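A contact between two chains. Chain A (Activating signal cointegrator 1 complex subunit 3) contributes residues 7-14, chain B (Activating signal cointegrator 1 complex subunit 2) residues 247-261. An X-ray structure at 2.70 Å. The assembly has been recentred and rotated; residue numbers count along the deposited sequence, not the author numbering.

Chain A 7-14: LPRLTGAL
Chain B 247-261: KDIVLYLCDTCTTLW

Chain B 247-261 is one unbroken helix, phi/psi near -63/-44. Chain A 7-9 approaches it extended (-62/137, -76/118, -128/141), then turns at the N-cap, Arg A9, into a helix from Leu A10 that crosses at -88°, axes 9.9 Å apart. Pro A8 CA and Tyr B252 CA lie 5.0 Å apart, as do Leu A10 CA and Thr B256 CA; together the stretches bury 528 Å².

Contact begins at Asp B248, whose backbone O lies 3.7 Å from Pro A8 CG. Leu B251 (m, t) points toward chain A and packs on Pro A8. Tyr B252 (t, chi2 35°) extends its ring along the incoming chain: Tyr B252 CD1 meets Pro A8 CB at 3.5 Å, the ring edge faces Arg A9 C and Leu A10 N, and Tyr B252 OH reaches Ala A13 CB at 3.2 Å. Small Ala A13 points toward chain B and fits this close approach.

Asp B255 (t, chi2 96°) is the polar centre, pointing toward chain A and buried. Asp B255 OD2 accepts a nearly straight hydrogen bond from Leu A10 N (2.9 Å, 164°) and another from water 1 (3.0 Å), which in turn accepts from Thr A11 N (2.6 Å). Asp B255 OD2 thus serves one amide of the first turn directly and the next through water 1. Asp B255 OD1 makes a long salt bridge to Arg A9 NE (3.8 Å), near the guanidinium plane; Arg A9 is m, t, t.

Thr B256, Thr B259 and Leu B260 (m, t) join Asp B255 in forming the hole for Leu A10 (t, p). Leu A10 CD2 lies 3.8 Å from Thr B256 CG2, 4.3 Å from Thr B259 CB and 3.7 Å from Leu B260 CD2. Both threonines are m and bond back into their own helix, Thr B256 OG1 to Tyr B252 O (2.5 Å) and Thr B259 OG1 to Asp B255 O (2.6 Å), which occupies their hydroxyls.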

# COMPACT_ATOMS: atom_id res chain seq x y z
N LEU A 7 10.32 3.91 -11.24
CA LEU A 7 9.12 3.99 -12.06
C LEU A 7 8.34 5.27 -11.75
O LEU A 7 8.16 5.63 -10.58
CB LEU A 7 8.20 2.79 -11.85
CG LEU A 7 8.63 1.35 -12.07
CD1 LEU A 7 7.97 0.54 -10.99
CD2 LEU A 7 8.22 0.84 -13.46
N PRO A 8 7.85 5.96 -12.78
CA PRO A 8 7.20 7.26 -12.60
C PRO A 8 5.80 7.10 -12.03
O PRO A 8 4.93 6.49 -12.65
CB PRO A 8 7.18 7.83 -14.02
CG PRO A 8 7.14 6.63 -14.90
CD PRO A 8 7.98 5.59 -14.20
N ARG A 9 5.59 7.66 -10.84
CA ARG A 9 4.32 7.54 -10.14
C ARG A 9 3.80 8.91 -9.72
O ARG A 9 4.57 9.78 -9.29
CB ARG A 9 4.44 6.62 -8.91
CG ARG A 9 4.91 5.21 -9.25
CD ARG A 9 4.49 4.20 -8.21
NE ARG A 9 4.53 2.83 -8.73
CZ ARG A 9 5.45 1.93 -8.39
NH1 ARG A 9 5.41 0.72 -8.92
NH2 ARG A 9 6.41 2.25 -7.53
N LEU A 10 2.48 9.08 -9.84
CA LEU A 10 1.85 10.35 -9.51
C LEU A 10 2.12 10.75 -8.07
O LEU A 10 2.47 11.90 -7.79
CB LEU A 10 0.34 10.26 -9.77
CG LEU A 10 -0.49 11.39 -9.17
CD1 LEU A 10 -0.17 12.70 -9.85
CD2 LEU A 10 -1.96 11.06 -9.32
N THR A 11 1.94 9.81 -7.13
CA THR A 11 2.21 10.13 -5.74
C THR A 11 3.70 10.37 -5.50
O THR A 11 4.07 11.06 -4.55
CB THR A 11 1.70 9.01 -4.84
OG1 THR A 11 2.27 7.77 -5.25
CG2 THR A 11 0.19 8.93 -4.94
N GLY A 12 4.55 9.81 -6.35
CA GLY A 12 5.96 10.15 -6.28
C GLY A 12 6.20 11.60 -6.63
O GLY A 12 6.90 12.32 -5.92
N ALA A 13 5.59 12.06 -7.73
CA ALA A 13 5.68 13.47 -8.09
C ALA A 13 5.08 14.35 -7.01
O ALA A 13 5.62 15.41 -6.68
CB ALA A 13 5.00 13.71 -9.44
N LEU A 14 3.95 13.92 -6.44
CA LEU A 14 3.29 14.70 -5.40
C LEU A 14 4.19 14.84 -4.18
O LEU A 14 4.28 15.92 -3.59
CB LEU A 14 1.97 14.04 -5.01
CG LEU A 14 0.69 14.57 -5.67
CD1 LEU A 14 0.89 14.76 -7.16
CD2 LEU A 14 -0.48 13.65 -5.40
N LYS B 247 7.98 4.92 -23.54
CA LYS B 247 7.52 3.93 -22.57
C LYS B 247 7.31 4.58 -21.21
O LYS B 247 6.28 4.36 -20.56
CB LYS B 247 8.55 2.79 -22.49
CG LYS B 247 8.19 1.63 -21.57
CD LYS B 247 9.35 0.65 -21.49
CE LYS B 247 9.07 -0.52 -20.56
NZ LYS B 247 10.21 -1.48 -20.53
N ASP B 248 8.26 5.42 -20.79
CA ASP B 248 8.13 6.08 -19.49
C ASP B 248 6.96 7.04 -19.49
O ASP B 248 6.23 7.13 -18.49
CB ASP B 248 9.42 6.82 -19.15
CG ASP B 248 10.41 5.95 -18.39
OD1 ASP B 248 10.11 4.76 -18.17
OD2 ASP B 248 11.49 6.46 -18.03
N ILE B 249 6.75 7.76 -20.59
CA ILE B 249 5.64 8.71 -20.65
C ILE B 249 4.31 7.98 -20.45
O ILE B 249 3.48 8.38 -19.63
CB ILE B 249 5.65 9.49 -21.97
CG1 ILE B 249 6.89 10.38 -22.03
CG2 ILE B 249 4.39 10.30 -22.08
CD1 ILE B 249 6.91 11.47 -20.99
N VAL B 250 4.09 6.90 -21.21
CA VAL B 250 2.79 6.25 -21.09
C VAL B 250 2.69 5.45 -19.78
O VAL B 250 1.58 5.28 -19.25
CB VAL B 250 2.48 5.36 -22.31
CG1 VAL B 250 2.80 6.10 -23.60
CG2 VAL B 250 3.20 4.05 -22.22
N LEU B 251 3.81 5.00 -19.21
CA LEU B 251 3.76 4.37 -17.90
C LEU B 251 3.36 5.37 -16.83
O LEU B 251 2.51 5.08 -15.97
CB LEU B 251 5.12 3.74 -17.56
CG LEU B 251 5.51 2.42 -18.21
CD1 LEU B 251 6.95 2.09 -17.89
CD2 LEU B 251 4.59 1.30 -17.77
N TYR B 252 3.96 6.56 -16.87
CA TYR B 252 3.59 7.64 -15.97
C TYR B 252 2.12 8.01 -16.13
O TYR B 252 1.39 8.18 -15.14
CB TYR B 252 4.49 8.84 -16.25
CG TYR B 252 4.44 9.97 -15.24
CD1 TYR B 252 4.26 9.72 -13.89
CD2 TYR B 252 4.60 11.28 -15.65
CE1 TYR B 252 4.22 10.76 -12.97
CE2 TYR B 252 4.56 12.31 -14.75
CZ TYR B 252 4.38 12.05 -13.42
OH TYR B 252 4.35 13.10 -12.53
N LEU B 253 1.66 8.15 -17.38
CA LEU B 253 0.27 8.51 -17.63
C LEU B 253 -0.68 7.44 -17.10
O LEU B 253 -1.69 7.77 -16.47
CB LEU B 253 0.05 8.74 -19.12
CG LEU B 253 -1.39 8.97 -19.56
CD1 LEU B 253 -1.94 10.30 -19.04
CD2 LEU B 253 -1.48 8.91 -21.07
N CYS B 254 -0.37 6.17 -17.35
CA CYS B 254 -1.20 5.06 -16.88
C CYS B 254 -1.27 5.03 -15.36
O CYS B 254 -2.35 4.88 -14.78
CB CYS B 254 -0.65 3.74 -17.41
SG CYS B 254 -1.57 2.29 -16.85
N ASP B 255 -0.11 5.15 -14.69
CA ASP B 255 -0.11 5.19 -13.23
C ASP B 255 -0.95 6.35 -12.72
O ASP B 255 -1.74 6.20 -11.79
CB ASP B 255 1.31 5.30 -12.69
CG ASP B 255 1.36 5.44 -11.16
OD1 ASP B 255 1.53 4.41 -10.47
OD2 ASP B 255 1.25 6.57 -10.65
N THR B 256 -0.81 7.52 -13.36
CA THR B 256 -1.49 8.73 -12.90
C THR B 256 -3.01 8.59 -13.03
O THR B 256 -3.76 8.90 -12.09
CB THR B 256 -0.99 9.93 -13.69
OG1 THR B 256 0.44 9.99 -13.62
CG2 THR B 256 -1.58 11.21 -13.14
N CYS B 257 -3.47 8.13 -14.20
CA CYS B 257 -4.91 7.97 -14.42
C CYS B 257 -5.50 6.89 -13.53
O CYS B 257 -6.58 7.07 -12.97
CB CYS B 257 -5.21 7.65 -15.88
SG CYS B 257 -4.65 8.86 -17.08
N THR B 258 -4.81 5.75 -13.39
CA THR B 258 -5.30 4.70 -12.52
C THR B 258 -5.40 5.17 -11.08
O THR B 258 -6.40 4.91 -10.40
CB THR B 258 -4.41 3.47 -12.64
OG1 THR B 258 -4.30 3.09 -14.01
CG2 THR B 258 -4.97 2.32 -11.85
N THR B 259 -4.38 5.89 -10.59
CA THR B 259 -4.39 6.36 -9.21
C THR B 259 -5.51 7.37 -8.97
O THR B 259 -6.26 7.25 -7.99
CB THR B 259 -3.04 6.97 -8.85
OG1 THR B 259 -2.00 6.04 -9.19
CG2 THR B 259 -2.99 7.26 -7.36
N LEU B 260 -5.63 8.37 -9.85
CA LEU B 260 -6.71 9.34 -9.71
C LEU B 260 -8.08 8.66 -9.76
O LEU B 260 -8.96 8.95 -8.93
CB LEU B 260 -6.59 10.40 -10.80
CG LEU B 260 -5.45 11.39 -10.62
CD1 LEU B 260 -5.49 12.47 -11.69
CD2 LEU B 260 -5.54 11.99 -9.23
N TRP B 261 -8.27 7.75 -10.71
CA TRP B 261 -9.56 7.10 -10.83
C TRP B 261 -9.87 6.24 -9.61
O TRP B 261 -11.00 6.25 -9.12
CB TRP B 261 -9.61 6.25 -12.10
CG TRP B 261 -10.76 5.32 -12.08
CD1 TRP B 261 -12.05 5.59 -12.47
CD2 TRP B 261 -10.76 3.96 -11.62
NE1 TRP B 261 -12.84 4.48 -12.28
CE2 TRP B 261 -12.07 3.47 -11.76
CE3 TRP B 261 -9.77 3.12 -11.10
CZ2 TRP B 261 -12.42 2.17 -11.41
CZ3 TRP B 261 -10.12 1.83 -10.75
CH2 TRP B 261 -11.43 1.37 -10.91
O HOH W 1 0.91 7.55 -7.82